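Local coordinates for protein putative glutaryl-CoA dehydrogenase (Thermus thermophilus, PDB 2EBA) that is a flavoprotein of the acyl-CoA dehydrogenase family that binds flavin-adenine dinucleotide, in an assembly of four chains, at residues P140-A148 and H171-D179; E183-T191 and L226-L234. All coordinates share one frame; numbering follows the deposited sequence.

Contact 1 (P140-A148 and H171-D179); sequences PYGNMKTRA and HLAVIWAKD
R147 and K178 form a single parallel beta bridge in the middle domain of this acyl-CoA dehydrogenase fold, where strand 147-149 comes alongside strand 172-178 and the loop before it wraps the K178 side chain. Both backbone groups of K178 are used: its N donates to T146 O at 2.9 Å, and its O accepts from A148 N over 2.7 Å, the latter bond being the more bent (135° at the hydrogen). The lysine chain then turns at chi3 (-68°), which brings NZ to the carbonyl and ring of Y141, the first residue of a type I turn that ends at M144. There NZ donates to Y141 O at 3.0 Å, approaching tilted from the carbonyl plane, and also sits over one face of the Y141 ring, 4.2 Å from its centroid and only 13° off the normal, a cation-pi contact. One residue thus offers the ammonium group both a carbonyl and a pi face.

M144 is buried, its CB directed toward 171-179. Its chain bends at the last torsion, which sets SD against K178 CG (3.5 Å) and CE against W176 CB (3.6 Å). The W176 side chain itself lies about 7 Å from bound flavin-adenine dinucleotide. Beyond the methionine, the T146 methyl presses tightly on A177 CB, whereas OG1 of T146 is held by E133. R147 bends at chi2, which brings one guanidinium face over K178 CB, and NH1 makes weak bonds to M144 O and T146 O.

The example illustrates how a cation can be held without a carboxylate from either segment: although R147 NH2 stands 4.4 Å from K178 NZ, the Y141 carbonyl and ring may partly compensate for this like-charge proximity and are consistent with K178 keeping its charge.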
loop_
_atom_site.group_PDB
_atom_site.type_symbol
_atom_site.label_atom_id
_atom_site.label_comp_id
_atom_site.label_asym_id
_atom_site.label_seq_id
_atom_site.Cartn_x
_atom_site.Cartn_y
_atom_site.Cartn_z
ATOM N N PRO A 140 22.308 -11.585 15.258
ATOM C CA PRO A 140 22.647 -12.501 16.352
ATOM C C PRO A 140 24.103 -12.877 16.590
ATOM O O PRO A 140 24.413 -13.449 17.636
ATOM C CB PRO A 140 21.742 -13.717 16.100
ATOM C CG PRO A 140 21.509 -13.674 14.632
ATOM C CD PRO A 140 21.388 -12.204 14.290
ATOM N N TYR A 141 25.004 -12.586 15.653
ATOM C CA TYR A 141 26.414 -12.900 15.909
ATOM C C TYR A 141 27.015 -11.668 16.581
ATOM O O TYR A 141 27.768 -11.765 17.550
ATOM C CB TYR A 141 27.202 -13.172 14.627
ATOM C CG TYR A 141 28.689 -13.303 14.893
ATOM C CD1 TYR A 141 29.225 -14.482 15.422
ATOM C CD2 TYR A 141 29.551 -12.237 14.653
ATOM C CE1 TYR A 141 30.587 -14.597 15.702
ATOM C CE2 TYR A 141 30.917 -12.339 14.928
ATOM C CZ TYR A 141 31.426 -13.526 15.456
ATOM O OH TYR A 141 32.764 -13.661 15.756
ATOM N N GLY A 142 26.655 -10.505 16.046
ATOM C CA GLY A 142 27.159 -9.240 16.554
ATOM C C GLY A 142 26.777 -8.845 17.969
ATOM O O GLY A 142 27.572 -8.214 18.664
ATOM N N ASN A 143 25.574 -9.195 18.407
ATOM C CA ASN A 143 25.157 -8.832 19.752
ATOM C C ASN A 143 25.219 -9.974 20.726
ATOM O O ASN A 143 24.728 -9.853 21.836
ATOM C CB ASN A 143 23.745 -8.250 19.746
ATOM C CG ASN A 143 23.692 -6.874 19.124
ATOM O OD1 ASN A 143 24.587 -6.052 19.339
ATOM N ND2 ASN A 143 22.643 -6.606 18.360
ATOM N N MET A 144 25.818 -11.083 20.309
ATOM C CA MET A 144 25.954 -12.248 21.184
ATOM C C MET A 144 27.096 -12.016 22.163
ATOM O O MET A 144 28.250 -12.339 21.856
ATOM C CB MET A 144 26.261 -13.511 20.370
ATOM C CG MET A 144 26.516 -14.755 21.216
ATOM S SD MET A 144 26.959 -16.158 20.242
ATOM C CE MET A 144 25.489 -16.549 19.620
ATOM N N LYS A 145 26.813 -11.458 23.338
ATOM C CA LYS A 145 27.907 -11.250 24.275
ATOM C C LYS A 145 27.985 -12.292 25.358
ATOM O O LYS A 145 28.721 -12.106 26.336
ATOM C CB LYS A 145 27.847 -9.879 24.923
ATOM C CG LYS A 145 27.826 -8.800 23.923
ATOM C CD LYS A 145 26.634 -7.982 24.259
ATOM C CE LYS A 145 26.621 -6.746 23.464
ATOM N NZ LYS A 145 27.556 -5.799 24.111
ATOM N N THR A 146 27.222 -13.369 25.214
ATOM C CA THR A 146 27.292 -14.423 26.207
ATOM C C THR A 146 28.606 -15.150 25.918
ATOM O O THR A 146 28.839 -15.594 24.790
ATOM C CB THR A 146 26.120 -15.402 26.066
ATOM O OG1 THR A 146 24.903 -14.725 26.380
ATOM C CG2 THR A 146 26.292 -16.591 26.984
ATOM N N ARG A 147 29.457 -15.282 26.925
ATOM C CA ARG A 147 30.733 -15.944 26.733
ATOM C C ARG A 147 30.813 -17.339 27.306
ATOM O O ARG A 147 30.077 -17.702 28.221
ATOM C CB ARG A 147 31.846 -15.105 27.333
ATOM C CG ARG A 147 32.206 -13.931 26.493
ATOM C CD ARG A 147 32.822 -14.401 25.192
ATOM N NE ARG A 147 33.072 -13.281 24.297
ATOM C CZ ARG A 147 32.112 -12.557 23.728
ATOM N NH1 ARG A 147 30.835 -12.845 23.963
ATOM N NH2 ARG A 147 32.427 -11.544 22.921
ATOM N N ALA A 148 31.743 -18.105 26.754
ATOM C CA ALA A 148 31.984 -19.471 27.170
ATOM C C ALA A 148 33.498 -19.694 27.177
ATOM O O ALA A 148 34.165 -19.557 26.151
ATOM C CB ALA A 148 31.299 -20.432 26.209
ATOM N N HIS A 171 13.751 -27.400 31.199
ATOM C CA HIS A 171 14.691 -28.072 32.083
ATOM C C HIS A 171 16.011 -27.970 31.337
ATOM O O HIS A 171 17.081 -27.947 31.937
ATOM C CB HIS A 171 14.361 -29.552 32.259
ATOM C CG HIS A 171 12.917 -29.820 32.527
ATOM N ND1 HIS A 171 11.986 -29.943 31.517
ATOM C CD2 HIS A 171 12.242 -29.988 33.688
ATOM C CE1 HIS A 171 10.797 -30.177 32.046
ATOM N NE2 HIS A 171 10.926 -30.210 33.361
ATOM N N LEU A 172 15.920 -27.907 30.012
ATOM C CA LEU A 172 17.105 -27.817 29.166
ATOM C C LEU A 172 17.048 -26.533 28.344
ATOM O O LEU A 172 16.023 -26.215 27.753
ATOM C CB LEU A 172 17.175 -29.035 28.237
ATOM C CG LEU A 172 18.551 -29.350 27.651
ATOM C CD1 LEU A 172 19.520 -29.653 28.786
ATOM C CD2 LEU A 172 18.456 -30.526 26.702
ATOM N N ALA A 173 18.159 -25.804 28.306
ATOM C CA ALA A 173 18.231 -24.547 27.571
ATOM C C ALA A 173 19.386 -24.556 26.575
ATOM O O ALA A 173 20.551 -24.619 26.964
ATOM C CB ALA A 173 18.386 -23.370 28.548
ATOM N N VAL A 174 19.051 -24.497 25.288
ATOM C CA VAL A 174 20.060 -24.497 24.240
ATOM C C VAL A 174 20.606 -23.098 24.199
ATOM O O VAL A 174 19.988 -22.201 23.641
ATOM C CB VAL A 174 19.451 -24.834 22.883
ATOM C CG1 VAL A 174 20.533 -24.877 21.819
ATOM C CG2 VAL A 174 18.737 -26.158 22.972
ATOM N N ILE A 175 21.764 -22.904 24.807
ATOM C CA ILE A 175 22.350 -21.587 24.845
ATOM C C ILE A 175 23.466 -21.440 23.846
ATOM O O ILE A 175 24.298 -22.335 23.703
ATOM C CB ILE A 175 22.886 -21.266 26.254
ATOM C CG1 ILE A 175 21.817 -20.539 27.062
ATOM C CG2 ILE A 175 24.128 -20.401 26.167
ATOM C CD1 ILE A 175 20.617 -21.366 27.379
ATOM N N TRP A 176 23.472 -20.302 23.154
ATOM C CA TRP A 176 24.511 -19.994 22.177
ATOM C C TRP A 176 25.382 -18.879 22.724
ATOM O O TRP A 176 24.886 -17.811 23.074
ATOM C CB TRP A 176 23.897 -19.557 20.841
ATOM C CG TRP A 176 22.972 -20.568 20.283
ATOM C CD1 TRP A 176 21.632 -20.652 20.505
ATOM C CD2 TRP A 176 23.328 -21.738 19.529
ATOM N NE1 TRP A 176 21.131 -21.804 19.951
ATOM C CE2 TRP A 176 22.151 -22.488 19.346
ATOM C CE3 TRP A 176 24.529 -22.226 18.999
ATOM C CZ2 TRP A 176 22.139 -23.706 18.656
ATOM C CZ3 TRP A 176 24.516 -23.439 18.315
ATOM C CH2 TRP A 176 23.329 -24.161 18.153
ATOM N N ALA A 177 26.681 -19.142 22.811
ATOM C CA ALA A 177 27.631 -18.157 23.314
ATOM C C ALA A 177 28.863 -18.195 22.445
ATOM O O ALA A 177 28.945 -18.991 21.526
ATOM C CB ALA A 177 28.008 -18.471 24.748
ATOM N N LYS A 178 29.816 -17.321 22.733
ATOM C CA LYS A 178 31.064 -17.280 21.988
ATOM C C LYS A 178 32.237 -17.546 22.937
ATOM O O LYS A 178 32.090 -17.459 24.158
ATOM C CB LYS A 178 31.234 -15.925 21.301
ATOM C CG LYS A 178 30.413 -15.767 20.037
ATOM C CD LYS A 178 30.752 -14.485 19.265
ATOM C CE LYS A 178 30.318 -13.223 20.003
ATOM N NZ LYS A 178 30.324 -12.005 19.139
ATOM N N ASP A 179 33.393 -17.877 22.364
ATOM C CA ASP A 179 34.603 -18.154 23.124
ATOM C C ASP A 179 35.698 -17.152 22.727
ATOM O O ASP A 179 36.891 -17.364 22.961
ATOM C CB ASP A 179 35.058 -19.590 22.847
ATOM C CG ASP A 179 35.367 -19.832 21.380
ATOM O OD1 ASP A 179 35.564 -21.004 21.004
ATOM O OD2 ASP A 179 35.425 -18.853 20.607
#

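Contact 2 (E183-T191 and L226-L234); sequences EVLGFLVPT and LRLPKALGL
F187 and R227 face each other as a non-hydrogen-bonded antiparallel pair, flanked by nearly straight bonds from L228 N to G186 O and from L188 N to L226 O (both 2.7 Å), joining middle-domain strand 184-190 to the loop between strand 220-223 and helix 235-269. Farther along, after 226-234 has looped outward, G233 N returns to donate to V184 O at 2.9 Å.

The gap in the pairing is bridged by a water that accepts from G186 N and R227 NH1 and donates to L228 O and A231 O. R227 runs out extended, with CG anti to its own N, and bends at chi3 (72°); its CD reaches F187 CE2 at 3.7 Å, and NH1 lies 3.5 Å from L185 CD2. On the other side of the strand, L188 CD1 meets L228 CD1 at 3.6 Å, the two leucines crossing at about a right angle, and P190 CD meets L226 CD2 end on, 3.9 Å apart.

The principle is substitution by solvent: where direct backbone pairing lapses, four polar groups are satisfied by one water, and the arginine holding it is salt-bridged through NE to E224 and packed on F187, which probably fixes its place.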
loop_
_atom_site.group_PDB
_atom_site.type_symbol
_atom_site.label_atom_id
_atom_site.label_comp_id
_atom_site.label_asym_id
_atom_site.label_seq_id
_atom_site.Cartn_x
_atom_site.Cartn_y
_atom_site.Cartn_z
ATOM N N GLU A 183 33.777 -17.176 18.114
ATOM C CA GLU A 183 33.324 -18.452 17.555
ATOM C C GLU A 183 32.069 -18.925 18.264
ATOM O O GLU A 183 32.045 -19.061 19.487
ATOM C CB GLU A 183 34.416 -19.523 17.684
ATOM C CG GLU A 183 33.975 -20.954 17.345
ATOM C CD GLU A 183 33.995 -21.279 15.857
ATOM O OE1 GLU A 183 33.751 -22.461 15.510
ATOM O OE2 GLU A 183 34.253 -20.366 15.036
ATOM N N VAL A 184 31.025 -19.190 17.492
ATOM C CA VAL A 184 29.771 -19.630 18.077
ATOM C C VAL A 184 29.693 -21.125 18.386
ATOM O O VAL A 184 29.968 -21.972 17.532
ATOM C CB VAL A 184 28.592 -19.258 17.181
ATOM C CG1 VAL A 184 27.293 -19.495 17.921
ATOM C CG2 VAL A 184 28.709 -17.819 16.758
ATOM N N LEU A 185 29.304 -21.420 19.628
ATOM C CA LEU A 185 29.154 -22.778 20.123
ATOM C C LEU A 185 27.770 -22.938 20.726
ATOM O O LEU A 185 27.114 -21.951 21.047
ATOM C CB LEU A 185 30.204 -23.071 21.186
ATOM C CG LEU A 185 31.660 -23.107 20.721
ATOM C CD1 LEU A 185 32.562 -23.299 21.939
ATOM C CD2 LEU A 185 31.865 -24.240 19.702
ATOM N N GLY A 186 27.331 -24.182 20.883
ATOM C CA GLY A 186 26.021 -24.432 21.459
ATOM C C GLY A 186 26.033 -25.408 22.618
ATOM O O GLY A 186 26.541 -26.523 22.493
ATOM N N PHE A 187 25.446 -25.000 23.739
ATOM C CA PHE A 187 25.405 -25.848 24.921
ATOM C C PHE A 187 24.004 -26.276 25.341
ATOM O O PHE A 187 23.033 -25.534 25.174
ATOM C CB PHE A 187 26.070 -25.129 26.095
ATOM C CG PHE A 187 27.410 -24.543 25.765
ATOM C CD1 PHE A 187 27.505 -23.297 25.151
ATOM C CD2 PHE A 187 28.579 -25.243 26.049
ATOM C CE1 PHE A 187 28.744 -22.759 24.825
ATOM C CE2 PHE A 187 29.819 -24.714 25.727
ATOM C CZ PHE A 187 29.905 -23.472 25.115
ATOM N N LEU A 188 23.910 -27.492 25.873
ATOM C CA LEU A 188 22.653 -28.023 26.396
ATOM C C LEU A 188 22.818 -27.788 27.895
ATOM O O LEU A 188 23.395 -28.603 28.610
ATOM C CB LEU A 188 22.517 -29.520 26.096
ATOM C CG LEU A 188 22.650 -29.851 24.610
ATOM C CD1 LEU A 188 22.410 -31.335 24.384
ATOM C CD2 LEU A 188 21.656 -29.007 23.817
ATOM N N VAL A 189 22.318 -26.640 28.339
ATOM C CA VAL A 189 22.411 -26.186 29.722
ATOM C C VAL A 189 21.206 -26.519 30.585
ATOM O O VAL A 189 20.118 -26.011 30.350
ATOM C CB VAL A 189 22.590 -24.650 29.762
ATOM C CG1 VAL A 189 22.711 -24.163 31.203
ATOM C CG2 VAL A 189 23.792 -24.251 28.950
ATOM N N PRO A 190 21.383 -27.389 31.586
ATOM C CA PRO A 190 20.240 -27.717 32.445
ATOM C C PRO A 190 19.838 -26.406 33.127
ATOM O O PRO A 190 20.688 -25.572 33.417
ATOM C CB PRO A 190 20.825 -28.745 33.408
ATOM C CG PRO A 190 21.842 -29.456 32.546
ATOM C CD PRO A 190 22.514 -28.296 31.836
ATOM N N THR A 191 18.553 -26.200 33.369
ATOM C CA THR A 191 18.147 -24.938 33.955
ATOM C C THR A 191 18.310 -24.864 35.460
ATOM O O THR A 191 18.127 -23.797 36.044
ATOM C CB THR A 191 16.694 -24.581 33.571
ATOM O OG1 THR A 191 15.808 -25.625 33.992
ATOM C CG2 THR A 191 16.579 -24.384 32.057
ATOM N N LEU A 226 28.148 -31.802 27.495
ATOM C CA LEU A 226 26.873 -31.111 27.311
ATOM C C LEU A 226 26.949 -30.008 26.248
ATOM O O LEU A 226 26.014 -29.233 26.050
ATOM C CB LEU A 226 26.366 -30.569 28.661
ATOM C CG LEU A 226 25.070 -31.232 29.159
ATOM C CD1 LEU A 226 25.051 -32.698 28.786
ATOM C CD2 LEU A 226 24.934 -31.048 30.652
ATOM N N ARG A 227 28.078 -29.939 25.557
ATOM C CA ARG A 227 28.225 -28.981 24.477
ATOM C C ARG A 227 27.907 -29.740 23.181
ATOM O O ARG A 227 28.320 -30.885 23.008
ATOM C CB ARG A 227 29.650 -28.438 24.396
ATOM C CG ARG A 227 29.832 -27.451 23.250
ATOM C CD ARG A 227 31.238 -26.931 23.163
ATOM N NE ARG A 227 32.157 -27.950 22.684
ATOM C CZ ARG A 227 32.307 -28.276 21.404
ATOM N NH1 ARG A 227 31.590 -27.653 20.483
ATOM N NH2 ARG A 227 33.165 -29.223 21.044
ATOM N N LEU A 228 27.162 -29.113 22.282
ATOM C CA LEU A 228 26.821 -29.744 21.016
ATOM C C LEU A 228 28.094 -29.875 20.154
ATOM O O LEU A 228 28.619 -28.883 19.633
ATOM C CB LEU A 228 25.765 -28.900 20.305
ATOM C CG LEU A 228 24.338 -29.434 20.144
ATOM C CD1 LEU A 228 23.924 -30.357 21.274
ATOM C CD2 LEU A 228 23.423 -28.228 20.067
ATOM N N PRO A 229 28.602 -31.114 19.994
ATOM C CA PRO A 229 29.812 -31.389 19.213
ATOM C C PRO A 229 29.867 -30.788 17.815
ATOM O O PRO A 229 30.781 -30.022 17.500
ATOM C CB PRO A 229 29.889 -32.919 19.212
ATOM C CG PRO A 229 28.464 -33.350 19.422
ATOM C CD PRO A 229 27.987 -32.374 20.454
ATOM N N LYS A 230 28.892 -31.127 16.977
ATOM C CA LYS A 230 28.857 -30.604 15.623
ATOM C C LYS A 230 28.412 -29.147 15.508
ATOM O O LYS A 230 28.546 -28.555 14.444
ATOM C CB LYS A 230 27.960 -31.471 14.739
ATOM C CG LYS A 230 28.558 -32.826 14.381
ATOM C CD LYS A 230 28.089 -33.930 15.312
ATOM C CE LYS A 230 26.640 -34.340 15.017
ATOM N NZ LYS A 230 26.474 -34.836 13.613
ATOM N N ALA A 231 27.886 -28.564 16.583
ATOM C CA ALA A 231 27.430 -27.173 16.543
ATOM C C ALA A 231 28.595 -26.192 16.426
ATOM O O ALA A 231 29.226 -25.848 17.427
ATOM C CB ALA A 231 26.601 -26.851 17.793
ATOM N N LEU A 232 28.866 -25.726 15.212
ATOM C CA LEU A 232 29.974 -24.798 14.974
ATOM C C LEU A 232 29.576 -23.610 14.116
ATOM O O LEU A 232 29.188 -23.786 12.970
ATOM C CB LEU A 232 31.131 -25.523 14.274
ATOM C CG LEU A 232 32.087 -26.493 14.999
ATOM C CD1 LEU A 232 31.379 -27.304 16.102
ATOM C CD2 LEU A 232 32.701 -27.422 13.940
ATOM N N GLY A 233 29.688 -22.400 14.665
ATOM C CA GLY A 233 29.357 -21.204 13.905
ATOM C C GLY A 233 27.916 -20.726 13.939
ATOM O O GLY A 233 27.031 -21.433 14.414
ATOM N N LEU A 234 27.693 -19.511 13.437
ATOM C CA LEU A 234 26.369 -18.883 13.382
ATOM C C LEU A 234 25.421 -19.790 12.610
ATOM O O LEU A 234 24.217 -19.812 12.858
ATOM C CB LEU A 234 26.454 -17.539 12.660
ATOM C CG LEU A 234 25.679 -16.340 13.214
ATOM C CD1 LEU A 234 25.591 -15.273 12.142
ATOM C CD2 LEU A 234 24.289 -16.749 13.641
HETATM O O HOH W 1 29.161 -26.217 19.963
#

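In the fold
Followed from the N terminus, the two contacts come in series, neither nesting nor crossing. Contact 1 closes a loop of 22 residues that contains strand 154-165, and it brings strand 147-149 of the five-stranded antiparallel sheet up to strand 172-178 of the three-stranded one. After a short turn, partly unmodelled, strand 184-190 runs back antiparallel beside 172-178, with A173 N bonded to V189 O. Contact 2 then closes 34 residues of strand and loop, pinning the lead-in to helix 235-269 along the outer side of strand 184-190. With centres about 8 Å apart, the contacts also meet through A148 and F187, joining both sheets to the start of the helical C-terminal part.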